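Long-range contacts in ATP-dependent DNA helicase (Mycobacterium smegmatis, PDB 5V9X), which probably couples ATP hydrolysis to 3'-to-5' movement along single-stranded DNA, unwinding RNA:DNA hybrids as a helicase of the Lhr family: residues Ser545-Gly553 with Arg779-Ala787; Leu640-Asp649 with Thr662-Arg673. All coordinates share one frame; numbering follows the deposited sequence.

Contact 1 of 2, residues Ser545-Gly553 with Arg779-Ala787; sequences SGGAIPDRG and RFRECAARA. With nucleotides of chain B.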
# COMPACT_ATOMS: atom_id res chain seq x y z
N SER A 545 17.24 -10.40 5.87
CA SER A 545 16.04 -10.86 5.18
C SER A 545 15.33 -9.73 4.45
O SER A 545 14.75 -9.95 3.38
CB SER A 545 15.08 -11.51 6.18
OG SER A 545 14.44 -10.52 6.98
N GLY A 546 15.36 -8.52 5.01
CA GLY A 546 14.64 -7.40 4.43
C GLY A 546 13.22 -7.22 4.92
O GLY A 546 12.57 -6.25 4.53
N GLY A 547 12.73 -8.13 5.77
CA GLY A 547 11.40 -7.98 6.33
C GLY A 547 10.32 -8.70 5.55
O GLY A 547 10.51 -9.83 5.10
N ALA A 548 9.17 -8.04 5.38
CA ALA A 548 8.02 -8.66 4.72
C ALA A 548 7.88 -8.26 3.25
O ALA A 548 7.23 -8.98 2.50
CB ALA A 548 6.73 -8.31 5.46
N ILE A 549 8.45 -7.14 2.84
CA ILE A 549 8.30 -6.69 1.45
C ILE A 549 8.99 -7.70 0.53
O ILE A 549 10.16 -8.05 0.75
CB ILE A 549 8.89 -5.29 1.27
CG1 ILE A 549 8.04 -4.27 2.03
CG2 ILE A 549 8.96 -4.93 -0.20
CD1 ILE A 549 8.62 -2.87 2.03
N PRO A 550 8.31 -8.19 -0.50
CA PRO A 550 8.89 -9.23 -1.35
C PRO A 550 9.81 -8.67 -2.42
O PRO A 550 9.68 -7.53 -2.87
CB PRO A 550 7.67 -9.90 -1.97
CG PRO A 550 6.67 -8.80 -2.06
CD PRO A 550 6.90 -7.92 -0.85
N ASP A 551 10.75 -9.52 -2.85
CA ASP A 551 11.58 -9.23 -4.02
C ASP A 551 10.74 -9.48 -5.26
O ASP A 551 10.49 -10.62 -5.64
CB ASP A 551 12.83 -10.10 -4.02
CG ASP A 551 13.90 -9.59 -3.08
OD1 ASP A 551 13.71 -8.51 -2.47
OD2 ASP A 551 14.95 -10.26 -2.95
N ARG A 552 10.30 -8.40 -5.90
CA ARG A 552 9.64 -8.49 -7.19
C ARG A 552 10.62 -8.11 -8.30
O ARG A 552 11.65 -7.48 -8.06
CB ARG A 552 8.41 -7.58 -7.24
CG ARG A 552 7.10 -8.32 -7.01
CD ARG A 552 6.35 -7.76 -5.83
NE ARG A 552 5.16 -8.55 -5.52
CZ ARG A 552 4.28 -8.23 -4.57
NH1 ARG A 552 4.45 -7.13 -3.85
NH2 ARG A 552 3.23 -9.00 -4.36
N GLY A 553 10.28 -8.50 -9.52
CA GLY A 553 11.11 -8.19 -10.66
C GLY A 553 10.53 -8.67 -11.97
O GLY A 553 9.80 -9.67 -12.00
N ARG A 779 3.54 -16.44 -5.41
CA ARG A 779 3.34 -16.24 -3.98
C ARG A 779 3.93 -17.39 -3.16
O ARG A 779 4.21 -17.19 -1.97
CB ARG A 779 1.85 -16.07 -3.68
CG ARG A 779 1.23 -14.85 -4.37
CD ARG A 779 1.97 -13.57 -4.02
NE ARG A 779 1.54 -12.44 -4.83
CZ ARG A 779 0.70 -11.49 -4.43
NH1 ARG A 779 0.19 -11.54 -3.20
NH2 ARG A 779 0.37 -10.50 -5.24
N PHE A 780 4.13 -18.56 -3.75
CA PHE A 780 4.87 -19.61 -3.06
C PHE A 780 6.35 -19.24 -2.94
O PHE A 780 6.99 -19.54 -1.93
CB PHE A 780 4.72 -20.95 -3.77
CG PHE A 780 5.46 -22.08 -3.11
CD1 PHE A 780 4.85 -22.86 -2.14
CD2 PHE A 780 6.77 -22.37 -3.46
CE1 PHE A 780 5.53 -23.90 -1.53
CE2 PHE A 780 7.46 -23.41 -2.86
CZ PHE A 780 6.84 -24.18 -1.89
N ARG A 781 6.90 -18.59 -3.97
CA ARG A 781 8.29 -18.14 -3.91
C ARG A 781 8.47 -17.05 -2.86
O ARG A 781 9.37 -17.14 -2.02
CB ARG A 781 8.74 -17.64 -5.29
CG ARG A 781 10.08 -16.92 -5.26
CD ARG A 781 10.39 -16.25 -6.58
NE ARG A 781 9.33 -15.34 -7.01
CZ ARG A 781 9.15 -14.11 -6.51
NH1 ARG A 781 9.96 -13.65 -5.57
NH2 ARG A 781 8.17 -13.35 -6.97
N GLU A 782 7.63 -16.02 -2.91
CA GLU A 782 7.73 -14.93 -1.93
C GLU A 782 7.54 -15.45 -0.51
O GLU A 782 8.20 -14.98 0.43
CB GLU A 782 6.72 -13.84 -2.25
CG GLU A 782 6.89 -13.17 -3.61
CD GLU A 782 5.78 -12.18 -3.93
OE1 GLU A 782 4.85 -12.04 -3.10
OE2 GLU A 782 5.82 -11.54 -5.00
N CYS A 783 6.64 -16.43 -0.33
CA CYS A 783 6.42 -16.99 1.00
C CYS A 783 7.63 -17.80 1.46
O CYS A 783 8.08 -17.65 2.60
CB CYS A 783 5.16 -17.86 1.01
SG CYS A 783 3.61 -16.93 1.10
N ALA A 784 8.17 -18.66 0.59
CA ALA A 784 9.31 -19.48 0.97
C ALA A 784 10.51 -18.62 1.36
O ALA A 784 11.20 -18.90 2.34
CB ALA A 784 9.68 -20.42 -0.18
N ALA A 785 10.76 -17.55 0.60
CA ALA A 785 11.88 -16.67 0.91
C ALA A 785 11.64 -15.90 2.20
O ALA A 785 12.55 -15.76 3.03
CB ALA A 785 12.14 -15.71 -0.25
N ARG A 786 10.42 -15.39 2.40
CA ARG A 786 10.12 -14.64 3.61
C ARG A 786 10.24 -15.52 4.85
O ARG A 786 10.66 -15.04 5.91
CB ARG A 786 8.71 -14.04 3.51
CG ARG A 786 8.34 -13.10 4.65
CD ARG A 786 7.04 -12.34 4.38
NE ARG A 786 6.30 -12.88 3.24
CZ ARG A 786 5.94 -12.17 2.18
NH1 ARG A 786 6.23 -10.88 2.11
NH2 ARG A 786 5.27 -12.75 1.19
N ALA A 787 9.90 -16.80 4.74
CA ALA A 787 10.07 -17.75 5.83
C ALA A 787 11.52 -18.16 6.04
O ALA A 787 11.79 -18.96 6.96
CB ALA A 787 9.21 -18.99 5.60
P DG B 9 10.61 3.98 2.05
OP1 DG B 9 10.52 5.16 2.94
OP2 DG B 9 11.31 4.08 0.75
O5' DG B 9 11.26 2.78 2.87
C5' DG B 9 10.60 2.26 4.01
C4' DG B 9 11.28 1.00 4.51
O4' DG B 9 11.02 -0.08 3.59
C3' DG B 9 12.79 1.11 4.65
O3' DG B 9 13.22 0.45 5.84
C2' DG B 9 13.32 0.41 3.40
C1' DG B 9 12.24 -0.64 3.14
N9 DG B 9 12.09 -0.98 1.73
C8 DG B 9 11.76 -0.12 0.71
N7 DG B 9 11.69 -0.71 -0.45
C5 DG B 9 11.98 -2.04 -0.19
C6 DG B 9 12.05 -3.14 -1.06
O6 DG B 9 11.86 -3.17 -2.29
N1 DG B 9 12.38 -4.32 -0.39
C2 DG B 9 12.61 -4.41 0.97
N2 DG B 9 12.91 -5.63 1.44
N3 DG B 9 12.54 -3.37 1.80
C4 DG B 9 12.23 -2.22 1.15
P DT B 8 9.58 3.67 -3.56
OP1 DT B 8 10.08 5.06 -3.58
OP2 DT B 8 10.41 2.59 -4.14
O5' DT B 8 9.22 3.27 -2.06
C5' DT B 8 8.20 3.97 -1.36
C4' DT B 8 7.73 3.17 -0.15
O4' DT B 8 6.96 2.03 -0.59
C3' DT B 8 8.84 2.59 0.70
O3' DT B 8 9.11 3.47 1.78
C2' DT B 8 8.27 1.24 1.21
C1' DT B 8 6.94 1.10 0.46
N1 DT B 8 6.72 -0.26 -0.12
C2 DT B 8 5.71 -1.05 0.37
O2 DT B 8 4.97 -0.69 1.27
N3 DT B 8 5.59 -2.27 -0.23
C4 DT B 8 6.37 -2.78 -1.26
O4 DT B 8 6.19 -3.89 -1.73
C5 DT B 8 7.42 -1.90 -1.72
C7 DT B 8 8.33 -2.34 -2.83
C6 DT B 8 7.54 -0.70 -1.14
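Glu-782 OE2 is the carboxylate oxygen on which two arginines converge: NE of Arg-552 reaches it across the contact at 3.1 Å, and NH2 of Arg-781, one residue earlier on the same helix, lies 3.6 Å from it. The Arg-552 pairing is a salt bridge with the guanidinium and carboxylate planes 79° apart, so the two groups do not share a plane as a two-pronged pair would, and NE makes the closest approach. Beneath this charge, CB of Pro-550 rests 3.6 Å from CD of Glu-782, and the proline CG slides under one face of the Arg-552 guanidinium, toward its rim. Arg-781 also spans the gap: bent at chi3 (55°), it brings NH1 to the backbone O of Asp-551 at 3.1 Å, the oxygen tilted from the guanidinium plane, while its NE bridges to Glu-574. Residues 545-553, in the winged-helix family region, face helix 774-786, in the DEAD/H-associated region, on one side and the single-stranded DNA on the other, consistent with the helix helping to position a DNA-contacting loop. There Ile-549 wedges between consecutive bases, its CG2 3.3 Å from O4 of DT8 of chain B and its CD1 3.8 Å from C4 of DG9 of chain B. The exocyclic N2 of that guanine donates to O of Gly-546 at 3.2 Å; Gly-546 is the middle residue of an ST turn, in which Ser-545 OG accepts from N of Gly-547. Farther along the helix, Arg-786, bent at chi3, lays CD alongside CB of Ala-548, and its NE is bridged to Asp-462.

Contact 2 of 2, residues Leu640-Asp649 with Thr662-Arg673; sequences LASLDRKAFD and TDNLHQLLREQR
Contact 2 is a helix-against-helix packing within a short run of consecutive helices: the end of helix 627-640, the turn after it and the start of helix 645-653 lie against helix 661-676. In the chain, strand 657-659, an outermost strand of a seven-stranded parallel sheet, comes between helices 645-653 and 661-676. The short helical segments run at 128° to each other, nearer antiparallel than parallel, and Phe-648 supplies the knob, seated in a hole made by Thr-662, Leu-665, His-666 and Leu-669. With its CG anti to the backbone N (chi1 -167°), the phenyl ring is thrust between the helices until CZ stands 3.6 Å from CG of Leu-665, which meets it at the rim. His-666 turns an edge onto one face of the phenyl, in a T-shaped pair with planes at 73° and CD2 over the ring centre. The apolar seam continues through Leu-640, whose CD2 lies 3.8 Å from CD2 of Leu-665, and Ala-641, whose CB packs on CB of Leu-669. Over the histidine passes Arg-645, bent at chi2, with CD 3.5 Å from CD2 of His-666 and the guanidinium moderately inclined to the imidazole. Two carboxylates meet that guanidinium in its plane: OD1 of Asp-649 takes NE at 2.9 Å through its syn lone pair, whereas OD1 of Asp-663 receives NH2 at 2.7 Å from above its own carboxylate plane. Gripped by an acid from each helix, the guanidinium has its rotation largely fixed, and the paired acids probably offset its charge beside the imidazole.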
# COMPACT_ATOMS: atom_id res chain seq x y z
N LEU A 640 -23.86 8.27 -15.19
CA LEU A 640 -23.52 9.39 -16.06
C LEU A 640 -23.74 9.08 -17.53
O LEU A 640 -23.90 10.01 -18.33
CB LEU A 640 -22.08 9.83 -15.82
CG LEU A 640 -21.89 10.76 -14.61
CD1 LEU A 640 -21.91 10.00 -13.29
CD2 LEU A 640 -20.63 11.59 -14.75
N ALA A 641 -23.77 7.80 -17.91
CA ALA A 641 -24.10 7.43 -19.29
C ALA A 641 -25.60 7.50 -19.57
O ALA A 641 -26.04 6.98 -20.60
CB ALA A 641 -23.58 6.03 -19.60
N SER A 642 -26.39 8.13 -18.70
CA SER A 642 -27.82 8.23 -18.90
C SER A 642 -28.34 9.62 -18.54
O SER A 642 -29.49 9.76 -18.09
CB SER A 642 -28.56 7.17 -18.08
OG SER A 642 -28.29 7.32 -16.70
N LEU A 643 -27.53 10.65 -18.74
CA LEU A 643 -27.88 12.01 -18.35
C LEU A 643 -27.86 12.91 -19.57
O LEU A 643 -26.93 12.84 -20.38
CB LEU A 643 -26.91 12.55 -17.30
CG LEU A 643 -26.78 11.81 -15.97
CD1 LEU A 643 -25.69 12.44 -15.12
CD2 LEU A 643 -28.11 11.79 -15.23
N ASP A 644 -28.88 13.76 -19.69
CA ASP A 644 -28.81 14.86 -20.64
C ASP A 644 -27.59 15.71 -20.32
O ASP A 644 -27.09 15.73 -19.20
CB ASP A 644 -30.09 15.70 -20.60
CG ASP A 644 -30.40 16.22 -19.21
OD1 ASP A 644 -29.71 15.84 -18.24
OD2 ASP A 644 -31.36 17.02 -19.07
N ARG A 645 -27.10 16.43 -21.34
CA ARG A 645 -25.86 17.18 -21.18
C ARG A 645 -25.92 18.17 -20.03
O ARG A 645 -24.87 18.54 -19.49
CB ARG A 645 -25.51 17.90 -22.49
CG ARG A 645 -24.10 18.48 -22.53
CD ARG A 645 -23.04 17.41 -22.33
NE ARG A 645 -21.70 17.99 -22.27
CZ ARG A 645 -20.90 18.13 -23.32
NH1 ARG A 645 -21.31 17.75 -24.52
NH2 ARG A 645 -19.70 18.67 -23.17
N LYS A 646 -27.12 18.59 -19.62
CA LYS A 646 -27.26 19.52 -18.51
C LYS A 646 -26.87 18.86 -17.20
O LYS A 646 -25.87 19.23 -16.59
CB LYS A 646 -28.69 20.06 -18.44
CG LYS A 646 -29.20 20.66 -19.74
CD LYS A 646 -28.19 21.62 -20.35
CE LYS A 646 -27.66 21.10 -21.68
NZ LYS A 646 -26.45 21.84 -22.14
N ALA A 647 -27.66 17.87 -16.76
CA ALA A 647 -27.33 17.14 -15.53
C ALA A 647 -25.93 16.55 -15.60
O ALA A 647 -25.26 16.43 -14.57
CB ALA A 647 -28.36 16.03 -15.29
N PHE A 648 -25.48 16.17 -16.79
CA PHE A 648 -24.12 15.68 -16.97
C PHE A 648 -23.11 16.76 -16.59
O PHE A 648 -22.17 16.50 -15.82
CB PHE A 648 -23.92 15.24 -18.42
CG PHE A 648 -22.67 14.45 -18.65
CD1 PHE A 648 -22.70 13.07 -18.64
CD2 PHE A 648 -21.46 15.09 -18.89
CE1 PHE A 648 -21.55 12.33 -18.86
CE2 PHE A 648 -20.31 14.36 -19.11
CZ PHE A 648 -20.35 12.98 -19.09
N ASP A 649 -23.28 17.97 -17.11
CA ASP A 649 -22.34 19.05 -16.82
C ASP A 649 -22.35 19.42 -15.34
O ASP A 649 -21.30 19.66 -14.74
CB ASP A 649 -22.65 20.27 -17.68
CG ASP A 649 -22.34 20.05 -19.15
OD1 ASP A 649 -21.81 18.97 -19.49
OD2 ASP A 649 -22.64 20.95 -19.96
N THR A 662 -15.07 17.12 -19.32
CA THR A 662 -16.48 16.84 -19.55
C THR A 662 -16.73 16.33 -20.97
O THR A 662 -17.48 15.37 -21.17
CB THR A 662 -17.32 18.09 -19.28
OG1 THR A 662 -17.15 18.50 -17.92
CG2 THR A 662 -18.79 17.79 -19.53
N ASP A 663 -16.10 16.97 -21.96
CA ASP A 663 -16.28 16.55 -23.35
C ASP A 663 -15.83 15.11 -23.55
O ASP A 663 -16.53 14.31 -24.20
CB ASP A 663 -15.51 17.48 -24.29
CG ASP A 663 -16.19 18.82 -24.47
OD1 ASP A 663 -17.43 18.85 -24.62
OD2 ASP A 663 -15.48 19.85 -24.47
N ASN A 664 -14.68 14.74 -23.00
CA ASN A 664 -14.11 13.43 -23.27
C ASN A 664 -14.85 12.32 -22.53
O ASN A 664 -14.96 11.20 -23.05
CB ASN A 664 -12.63 13.42 -22.90
CG ASN A 664 -11.77 14.15 -23.90
OD1 ASN A 664 -11.34 13.57 -24.90
ND2 ASN A 664 -11.53 15.43 -23.65
N LEU A 665 -15.34 12.59 -21.32
CA LEU A 665 -16.13 11.59 -20.62
C LEU A 665 -17.45 11.34 -21.34
O LEU A 665 -17.85 10.18 -21.53
CB LEU A 665 -16.39 12.04 -19.18
CG LEU A 665 -17.34 11.13 -18.40
CD1 LEU A 665 -16.76 9.73 -18.27
CD2 LEU A 665 -17.65 11.72 -17.03
N HIS A 666 -18.13 12.41 -21.73
CA HIS A 666 -19.39 12.27 -22.46
C HIS A 666 -19.18 11.51 -23.76
O HIS A 666 -19.93 10.58 -24.08
CB HIS A 666 -19.99 13.65 -22.73
CG HIS A 666 -21.39 13.60 -23.27
ND1 HIS A 666 -21.67 13.20 -24.56
CD2 HIS A 666 -22.58 13.91 -22.70
CE1 HIS A 666 -22.98 13.25 -24.75
NE2 HIS A 666 -23.55 13.68 -23.64
N GLN A 667 -18.16 11.89 -24.53
CA GLN A 667 -17.88 11.22 -25.79
C GLN A 667 -17.53 9.75 -25.56
O GLN A 667 -17.96 8.88 -26.32
CB GLN A 667 -16.75 11.93 -26.53
CG GLN A 667 -16.51 11.39 -27.92
CD GLN A 667 -15.08 11.60 -28.39
OE1 GLN A 667 -14.26 12.17 -27.67
NE2 GLN A 667 -14.78 11.13 -29.59
N LEU A 668 -16.74 9.47 -24.52
CA LEU A 668 -16.36 8.09 -24.22
C LEU A 668 -17.59 7.23 -23.96
O LEU A 668 -17.72 6.14 -24.52
CB LEU A 668 -15.42 8.07 -23.01
CG LEU A 668 -15.07 6.69 -22.43
CD1 LEU A 668 -14.31 5.86 -23.44
CD2 LEU A 668 -14.28 6.85 -21.15
N LEU A 669 -18.50 7.71 -23.11
CA LEU A 669 -19.68 6.92 -22.78
C LEU A 669 -20.64 6.84 -23.96
O LEU A 669 -21.26 5.79 -24.18
CB LEU A 669 -20.37 7.51 -21.55
CG LEU A 669 -19.48 7.53 -20.31
CD1 LEU A 669 -20.17 8.23 -19.15
CD2 LEU A 669 -19.09 6.11 -19.92
N ARG A 670 -20.77 7.92 -24.72
CA ARG A 670 -21.59 7.89 -25.92
C ARG A 670 -21.09 6.83 -26.90
O ARG A 670 -21.87 5.98 -27.36
CB ARG A 670 -21.62 9.26 -26.59
CG ARG A 670 -22.40 9.30 -27.89
CD ARG A 670 -22.50 10.70 -28.47
NE ARG A 670 -21.19 11.32 -28.68
CZ ARG A 670 -20.36 11.00 -29.67
NH1 ARG A 670 -20.68 10.06 -30.54
NH2 ARG A 670 -19.19 11.62 -29.77
N GLU A 671 -19.79 6.85 -27.20
CA GLU A 671 -19.23 5.87 -28.14
C GLU A 671 -19.36 4.45 -27.61
O GLU A 671 -19.64 3.52 -28.38
CB GLU A 671 -17.77 6.20 -28.43
CG GLU A 671 -17.55 7.47 -29.23
CD GLU A 671 -16.09 7.66 -29.60
OE1 GLU A 671 -15.41 6.65 -29.87
OE2 GLU A 671 -15.62 8.81 -29.60
N GLN A 672 -19.14 4.25 -26.31
CA GLN A 672 -19.33 2.93 -25.73
C GLN A 672 -20.79 2.51 -25.82
O GLN A 672 -21.10 1.34 -26.07
CB GLN A 672 -18.86 2.91 -24.28
CG GLN A 672 -18.94 1.54 -23.63
CD GLN A 672 -18.04 0.53 -24.32
OE1 GLN A 672 -16.95 0.86 -24.77
NE2 GLN A 672 -18.50 -0.71 -24.41
N ARG A 673 -21.70 3.46 -25.61
CA ARG A 673 -23.12 3.17 -25.77
C ARG A 673 -23.45 2.86 -27.23
O ARG A 673 -24.24 1.95 -27.51
CB ARG A 673 -23.95 4.36 -25.27
CG ARG A 673 -25.27 3.99 -24.61
CD ARG A 673 -25.90 5.19 -23.90
NE ARG A 673 -26.03 6.35 -24.77
CZ ARG A 673 -25.30 7.46 -24.66
NH1 ARG A 673 -24.38 7.56 -23.70
NH2 ARG A 673 -25.49 8.47 -25.50

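Overall arrangement
The two contacts occupy opposite sides of the chain's centre, their own centres 45 Å apart and their nearest atoms about 28 Å apart. In chain order, both segments of contact 2 fall between those of contact 1: 545-553 comes first, 640-649 and 662-673 follow, and 779-787 closes the series. One contact is therefore local, while the other brings together regions more than two hundred residues apart. The 545-553 side of contact 1 touches the bound DNA strand, whereas contact 2 approaches the nucleic acid no nearer than about 9 Å. Contact 1 thus joins the winged-helix and DEAD/H-associated family regions beside the DNA, and contact 2 packs the helices that flank, in sequence, edge strand 657-659 of a parallel sheet.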